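Proto-oncogene tyrosine-protein kinase receptor Ret (Danio rerio, PDB 7AMK) is a receptor tyrosine kinase whose cadherin-like extracellular domains probably take part in recognising GDNF bound to its co-receptor GFR alpha 1. Local coordinates at residues Ala46-Asp54 / Lys83-Val91; Val124-Pro132 / Cys207-Val218. The protein carries 4 engineered substitutions. One frame throughout, in Å; residues are numbered along the deposited sequence.

Interaction 1: residues Ala46-Asp54 / Lys83-Val91. With NAG (2-acetamido-2-deoxy-beta-D-glucopyranose), chain O.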
# COMPACT_ATOMS: atom_id res chain seq x y z
N ALA A 46 4.09 60.70 13.02
CA ALA A 46 3.77 62.04 13.52
C ALA A 46 2.27 62.22 13.74
O ALA A 46 1.86 62.90 14.69
CB ALA A 46 4.25 63.10 12.53
N PHE A 47 1.45 61.62 12.87
CA PHE A 47 0.01 61.83 12.98
C PHE A 47 -0.57 61.18 14.22
O PHE A 47 -1.70 61.50 14.59
CB PHE A 47 -0.72 61.32 11.72
CG PHE A 47 -0.44 59.87 11.39
CD1 PHE A 47 -0.90 58.85 12.20
CD2 PHE A 47 0.25 59.53 10.23
CE1 PHE A 47 -0.67 57.54 11.89
CE2 PHE A 47 0.49 58.20 9.91
CZ PHE A 47 0.02 57.21 10.75
N THR A 48 0.17 60.30 14.88
CA THR A 48 -0.40 59.62 16.03
C THR A 48 -0.72 60.60 17.14
O THR A 48 -1.67 60.39 17.90
CB THR A 48 0.53 58.51 16.52
OG1 THR A 48 0.93 57.70 15.40
CG2 THR A 48 -0.18 57.63 17.54
N SER A 49 0.05 61.70 17.24
CA SER A 49 -0.26 62.72 18.24
C SER A 49 -1.44 63.60 17.87
O SER A 49 -1.75 64.52 18.63
CB SER A 49 0.97 63.57 18.49
OG SER A 49 1.85 62.86 19.34
N TRP A 50 -2.09 63.36 16.72
CA TRP A 50 -3.43 63.88 16.47
C TRP A 50 -4.51 63.17 17.29
O TRP A 50 -5.67 63.57 17.23
CB TRP A 50 -3.82 63.75 14.99
CG TRP A 50 -2.86 64.34 14.00
CD1 TRP A 50 -1.74 65.06 14.27
CD2 TRP A 50 -2.95 64.26 12.57
NE1 TRP A 50 -1.12 65.43 13.11
CE2 TRP A 50 -1.85 64.95 12.05
CE3 TRP A 50 -3.87 63.67 11.69
CZ2 TRP A 50 -1.62 65.07 10.68
CZ3 TRP A 50 -3.64 63.79 10.33
CH2 TRP A 50 -2.53 64.48 9.84
N PHE A 51 -4.17 62.10 18.00
CA PHE A 51 -5.20 61.25 18.58
C PHE A 51 -4.89 60.96 20.04
O PHE A 51 -3.74 61.04 20.48
CB PHE A 51 -5.34 59.92 17.79
CG PHE A 51 -5.58 60.12 16.32
CD1 PHE A 51 -6.86 60.32 15.85
CD2 PHE A 51 -4.53 60.11 15.43
CE1 PHE A 51 -7.09 60.50 14.49
CE2 PHE A 51 -4.76 60.28 14.07
CZ PHE A 51 -6.03 60.48 13.60
N HIS A 52 -5.94 60.59 20.77
CA HIS A 52 -5.81 60.22 22.18
C HIS A 52 -6.78 59.08 22.46
O HIS A 52 -7.93 59.16 22.04
CB HIS A 52 -6.09 61.42 23.07
CG HIS A 52 -6.39 61.07 24.50
ND1 HIS A 52 -5.40 60.83 25.44
CD2 HIS A 52 -7.56 60.93 25.16
CE1 HIS A 52 -5.96 60.55 26.60
NE2 HIS A 52 -7.27 60.60 26.46
N ILE A 53 -6.32 58.02 23.13
CA ILE A 53 -7.18 56.91 23.50
C ILE A 53 -7.34 56.92 25.01
O ILE A 53 -6.37 57.12 25.75
CB ILE A 53 -6.66 55.54 23.00
CG1 ILE A 53 -7.83 54.54 22.84
CG2 ILE A 53 -5.59 54.95 23.92
CD1 ILE A 53 -7.43 53.15 22.32
N ASP A 54 -8.57 56.76 25.46
CA ASP A 54 -8.82 56.73 26.89
C ASP A 54 -8.33 55.39 27.45
O ASP A 54 -8.77 54.33 27.00
CB ASP A 54 -10.30 56.93 27.17
CG ASP A 54 -10.57 57.06 28.62
OD1 ASP A 54 -10.41 56.05 29.34
OD2 ASP A 54 -10.91 58.18 29.05
N LYS A 83 -6.69 59.80 2.19
CA LYS A 83 -5.41 59.26 2.65
C LYS A 83 -5.66 58.38 3.87
O LYS A 83 -6.19 58.85 4.88
CB LYS A 83 -4.42 60.37 2.98
CG LYS A 83 -3.91 61.13 1.77
CD LYS A 83 -3.01 62.27 2.17
CE LYS A 83 -2.37 62.93 0.96
NZ LYS A 83 -1.60 64.13 1.35
N ASP A 84 -5.27 57.12 3.77
CA ASP A 84 -5.46 56.20 4.87
C ASP A 84 -4.41 56.42 5.94
O ASP A 84 -3.23 56.61 5.64
CB ASP A 84 -5.42 54.76 4.35
CG ASP A 84 -6.67 54.40 3.58
OD1 ASP A 84 -7.27 55.31 2.95
OD2 ASP A 84 -7.06 53.22 3.63
N LEU A 85 -4.86 56.42 7.20
CA LEU A 85 -3.98 56.50 8.36
C LEU A 85 -4.13 55.19 9.11
O LEU A 85 -5.26 54.77 9.39
CB LEU A 85 -4.36 57.66 9.29
CG LEU A 85 -3.95 59.08 8.91
CD1 LEU A 85 -4.46 59.42 7.53
CD2 LEU A 85 -4.46 60.09 9.93
N THR A 86 -3.02 54.57 9.45
CA THR A 86 -3.03 53.32 10.20
C THR A 86 -2.44 53.57 11.58
O THR A 86 -1.25 53.89 11.70
CB THR A 86 -2.28 52.22 9.47
OG1 THR A 86 -2.90 52.01 8.20
CG2 THR A 86 -2.34 50.94 10.25
N LEU A 87 -3.27 53.45 12.62
CA LEU A 87 -2.87 53.54 14.02
C LEU A 87 -2.78 52.15 14.64
O LEU A 87 -3.49 51.23 14.25
CB LEU A 87 -3.89 54.35 14.83
CG LEU A 87 -3.99 55.84 14.53
CD1 LEU A 87 -5.22 56.42 15.21
CD2 LEU A 87 -2.71 56.53 14.98
N LYS A 88 -1.91 52.03 15.62
CA LYS A 88 -1.75 50.81 16.39
C LYS A 88 -2.20 51.08 17.82
O LYS A 88 -1.72 52.03 18.46
CB LYS A 88 -0.30 50.30 16.35
CG LYS A 88 0.03 49.50 15.10
CD LYS A 88 -1.00 48.40 14.90
N VAL A 89 -3.12 50.27 18.31
CA VAL A 89 -3.62 50.37 19.66
C VAL A 89 -3.24 49.10 20.40
O VAL A 89 -3.49 47.99 19.92
CB VAL A 89 -5.14 50.61 19.66
CG1 VAL A 89 -5.72 50.52 21.07
CG2 VAL A 89 -5.44 51.99 19.03
N GLY A 90 -2.59 49.27 21.55
CA GLY A 90 -2.22 48.15 22.40
C GLY A 90 -3.07 48.07 23.65
O GLY A 90 -3.66 49.06 24.08
N VAL A 91 -3.13 46.88 24.25
CA VAL A 91 -3.85 46.69 25.50
C VAL A 91 -3.01 45.76 26.38
O VAL A 91 -2.29 44.89 25.89
CB VAL A 91 -5.27 46.13 25.25
CG1 VAL A 91 -5.20 44.67 24.80
CG2 VAL A 91 -6.11 46.25 26.49
C1 NAG O . -2.04 66.14 21.88
C2 NAG O . -1.22 65.25 22.81
C3 NAG O . -0.33 66.11 23.68
C4 NAG O . 0.56 67.00 22.82
C5 NAG O . -0.26 67.81 21.80
C6 NAG O . 0.61 68.51 20.78
C7 NAG O . -2.19 63.08 23.43
C8 NAG O . -3.12 62.35 24.36
N2 NAG O . -2.08 64.40 23.62
O3 NAG O . 0.47 65.26 24.50
O4 NAG O . 1.30 67.90 23.64
O5 NAG O . -1.14 66.94 21.06
O6 NAG O . 0.05 69.73 20.32
O7 NAG O . -1.58 62.50 22.54

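Interaction 2: residues Val124-Pro132 / Cys207-Val218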
# COMPACT_ATOMS: atom_id res chain seq x y z
N VAL A 124 -26.47 62.32 5.05
CA VAL A 124 -26.14 60.97 5.49
C VAL A 124 -27.41 60.11 5.40
O VAL A 124 -28.45 60.48 5.97
CB VAL A 124 -25.55 60.98 6.90
CG1 VAL A 124 -25.22 59.57 7.41
CG2 VAL A 124 -24.31 61.86 6.92
N GLU A 125 -27.34 59.01 4.65
CA GLU A 125 -28.42 58.02 4.64
C GLU A 125 -28.51 57.32 5.99
O GLU A 125 -27.48 56.99 6.61
CB GLU A 125 -28.19 56.97 3.54
CG GLU A 125 -27.87 57.52 2.16
N LEU A 126 -29.74 57.05 6.43
CA LEU A 126 -29.96 56.44 7.73
C LEU A 126 -29.13 55.18 7.88
O LEU A 126 -28.56 54.93 8.95
CB LEU A 126 -31.44 56.11 7.95
CG LEU A 126 -32.32 57.34 8.26
CD1 LEU A 126 -33.72 56.96 8.71
CD2 LEU A 126 -31.65 58.28 9.28
N SER A 127 -29.02 54.39 6.81
CA SER A 127 -28.25 53.16 6.90
C SER A 127 -26.79 53.44 7.25
O SER A 127 -26.21 52.74 8.08
CB SER A 127 -28.36 52.37 5.60
OG SER A 127 -27.91 53.13 4.51
N THR A 128 -26.20 54.49 6.65
CA THR A 128 -24.83 54.86 6.97
C THR A 128 -24.72 55.36 8.40
O THR A 128 -23.74 55.05 9.09
CB THR A 128 -24.31 55.94 6.01
OG1 THR A 128 -24.58 55.57 4.65
CG2 THR A 128 -22.81 56.14 6.19
N LEU A 129 -25.68 56.18 8.84
CA LEU A 129 -25.66 56.67 10.22
C LEU A 129 -25.66 55.51 11.21
O LEU A 129 -24.97 55.56 12.24
CB LEU A 129 -26.87 57.57 10.47
CG LEU A 129 -27.13 57.95 11.93
CD1 LEU A 129 -25.98 58.78 12.55
CD2 LEU A 129 -28.45 58.69 12.08
N CYS A 130 -26.41 54.46 10.90
CA CYS A 130 -26.62 53.30 11.74
C CYS A 130 -25.44 52.32 11.73
O CYS A 130 -25.01 51.86 12.80
CB CYS A 130 -27.90 52.59 11.27
SG CYS A 130 -29.38 53.37 11.96
N PHE A 131 -24.93 51.97 10.55
CA PHE A 131 -24.01 50.85 10.42
C PHE A 131 -22.87 51.20 9.49
O PHE A 131 -23.09 51.78 8.42
CB PHE A 131 -24.70 49.59 9.89
CG PHE A 131 -25.78 49.06 10.77
CD1 PHE A 131 -25.48 48.34 11.93
CD2 PHE A 131 -27.11 49.21 10.42
CE1 PHE A 131 -26.49 47.83 12.73
CE2 PHE A 131 -28.13 48.68 11.22
CZ PHE A 131 -27.81 48.00 12.38
N PRO A 132 -21.64 50.80 9.84
CA PRO A 132 -20.52 50.96 8.91
C PRO A 132 -20.83 50.35 7.55
O PRO A 132 -21.64 49.44 7.41
CB PRO A 132 -19.38 50.20 9.60
CG PRO A 132 -19.75 50.21 11.06
CD PRO A 132 -21.25 50.19 11.12
N CYS A 207 -31.32 48.92 14.10
CA CYS A 207 -31.02 50.30 14.48
C CYS A 207 -32.32 51.11 14.40
O CYS A 207 -33.00 51.11 13.37
CB CYS A 207 -29.95 50.88 13.55
SG CYS A 207 -29.48 52.57 13.85
N MET A 208 -32.68 51.78 15.50
CA MET A 208 -33.93 52.55 15.60
C MET A 208 -33.59 54.02 15.79
O MET A 208 -32.89 54.38 16.74
CB MET A 208 -34.80 52.04 16.74
CG MET A 208 -35.20 50.59 16.54
SD MET A 208 -35.85 49.74 17.99
CE MET A 208 -37.61 49.96 17.67
N VAL A 209 -34.07 54.86 14.89
CA VAL A 209 -33.65 56.24 14.79
C VAL A 209 -34.89 57.10 14.86
O VAL A 209 -35.82 56.94 14.05
CB VAL A 209 -32.86 56.48 13.51
CG1 VAL A 209 -32.28 57.91 13.46
CG2 VAL A 209 -31.76 55.43 13.38
N ARG A 210 -34.96 57.97 15.86
CA ARG A 210 -36.07 58.91 15.97
C ARG A 210 -35.67 60.17 15.21
O ARG A 210 -34.82 60.94 15.66
CB ARG A 210 -36.39 59.20 17.43
CG ARG A 210 -37.74 59.89 17.64
N THR A 211 -36.24 60.36 14.03
CA THR A 211 -36.00 61.55 13.22
C THR A 211 -37.07 62.61 13.48
O THR A 211 -37.95 62.43 14.32
CB THR A 211 -35.95 61.18 11.73
OG1 THR A 211 -37.27 60.79 11.29
CG2 THR A 211 -34.96 60.03 11.47
N GLU A 212 -36.99 63.72 12.74
CA GLU A 212 -38.08 64.71 12.70
C GLU A 212 -39.33 64.17 12.03
O GLU A 212 -40.37 64.83 12.06
CB GLU A 212 -37.62 66.00 11.99
CG GLU A 212 -37.37 65.90 10.47
CD GLU A 212 -36.19 64.98 10.13
OE1 GLU A 212 -35.61 64.44 11.08
OE2 GLU A 212 -35.86 64.80 8.93
N ARG A 213 -39.25 62.96 11.46
CA ARG A 213 -40.29 62.33 10.66
C ARG A 213 -41.04 61.27 11.46
O ARG A 213 -42.24 61.38 11.69
CB ARG A 213 -39.62 61.68 9.45
CG ARG A 213 -40.30 61.79 8.11
CD ARG A 213 -39.53 60.91 7.11
NE ARG A 213 -39.76 61.32 5.73
CZ ARG A 213 -38.99 60.98 4.71
NH1 ARG A 213 -37.91 60.22 4.88
NH2 ARG A 213 -39.30 61.41 3.48
N ASN A 214 -40.34 60.23 11.89
CA ASN A 214 -40.93 59.16 12.68
C ASN A 214 -39.78 58.37 13.30
O ASN A 214 -38.61 58.80 13.26
CB ASN A 214 -41.85 58.28 11.82
CG ASN A 214 -42.66 57.26 12.63
OD1 ASN A 214 -42.70 57.30 13.87
ND2 ASN A 214 -43.29 56.33 11.93
N LEU A 215 -40.11 57.24 13.90
CA LEU A 215 -39.12 56.29 14.39
C LEU A 215 -38.81 55.35 13.24
O LEU A 215 -39.68 54.60 12.80
CB LEU A 215 -39.66 55.54 15.61
CG LEU A 215 -38.64 54.74 16.44
CD1 LEU A 215 -37.61 55.66 17.14
CD2 LEU A 215 -39.34 53.83 17.44
N GLU A 216 -37.59 55.42 12.72
CA GLU A 216 -37.18 54.59 11.60
C GLU A 216 -36.33 53.42 12.08
O GLU A 216 -35.64 53.50 13.10
CB GLU A 216 -36.37 55.40 10.59
CG GLU A 216 -36.78 56.84 10.45
CD GLU A 216 -37.47 57.07 9.14
OE1 GLU A 216 -37.97 56.07 8.58
OE2 GLU A 216 -37.49 58.24 8.68
N GLU A 217 -36.34 52.34 11.31
CA GLU A 217 -35.50 51.20 11.65
C GLU A 217 -34.72 50.72 10.43
O GLU A 217 -35.25 50.72 9.31
CB GLU A 217 -36.35 50.06 12.23
CG GLU A 217 -37.45 49.67 11.31
CD GLU A 217 -38.47 48.73 11.94
OE1 GLU A 217 -38.20 48.17 13.03
OE2 GLU A 217 -39.54 48.57 11.33
N VAL A 218 -33.47 50.32 10.67
CA VAL A 218 -32.59 49.72 9.66
C VAL A 218 -32.05 48.42 10.23
O VAL A 218 -31.60 48.38 11.38
CB VAL A 218 -31.39 50.64 9.27
CG1 VAL A 218 -30.53 49.97 8.23
CG2 VAL A 218 -31.84 51.97 8.75

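Interaction 1: residues Ala46-Asp54 / Lys83-Val91
F51 and I53 face L87 and V89 across two strands, 51-53 and 83-91, that run nearly parallel, 19° apart with their axes 10.0 Å from each other, too far for backbone pairing and right for two layers of side chains. L87 fills the middle by splitting its two methyls. L87 CD1 lies over one face of the F51 ring, a CH-pi contact 3.9 Å from the centroid, while W50 CB covers the opposite face; L87 CD2 turns to T48 CG2 at 3.8 Å. In the 3-10 turn before the strand, F47 has its CG between the backbone N and carbonyl carbon (chi1 55°), a setting that drops the ring beside strand 83-91, with T86 O in the ring plane 3.7 Å from F47 CZ and L85 CG over one face. L85 CD2 also reaches W50 CZ3 at 3.8 Å. I53 and V89 meet tip to tip, I53 CD1 to V89 CG1 at 3.4 Å, tighter than usual van der Waals contact. F51 also touches L111 of strand 106-114 and L60 of strand 59-62, so its ring is shared by both layers. The two strands belong to different sheets, facing each other as in the beta sandwich of cadherin-like domains, here the first.

Interaction 2: residues Val124-Pro132 / Cys207-Val218
A disulfide, C130 SG to C207 SG at 2.1 Å, ties the short helix 126-130 covalently to a beta hairpin of the cadherin domain's Greek-key sandwich. The helix lies across both hairpin strands, at 116° to 207-210 and 72° to 215-218, and the hairpin is established by paired backbone bonds between C207 and V218 and between V209 and E216. The sulfur of C207 extends away from the backbone N, toward the helix, and the bridge closes with a chi3 of -71°. Valines flank C130 SG: V209 CG2 at 3.5 Å and V218 CG2 at 4.3 Å. V209 CG1 meets L129 CD2, and V218 CG2 faces L126 CB at 4.2 Å. F131, just past the helix, and V218 run past one another, while F131 CE2 comes 3.7 Å from C207 CB and the ring stands obliquely to C207 SG. With an alanine here, C207 CB and V218 CG1 are likely to lose their aromatic neighbour, and a gap to open beside the disulfide. At the far end, the L126 side chain lies across that of E216, L126 CD1 to E216 CG at 3.5 Å. Back at the F131 ring, V218 O lies in the ring plane, 3.5 Å from F131 CE2.

Interaction 1 closes before interaction 2 opens along the chain, and their centres are 29 Å apart, with nearest atoms about 14 Å apart and no touch. They share no sheet. Interaction 1 spans two sheets of the first cadherin-like domain, the one holding strand 51-53 and the one holding strand 83-92, whereas interaction 2 sets helix 126-130 on strands 200-210 and 215-227, the middle pair of a four-stranded sheet in the next domain. Both lie on the same side of the chain's centre, in the N-terminal half of the molecule. One domain is thus closed across its layers by side chains alone at this point, while in the next a disulfide joins the helix that precedes the strands of the sheet to the hairpin formed by the last two.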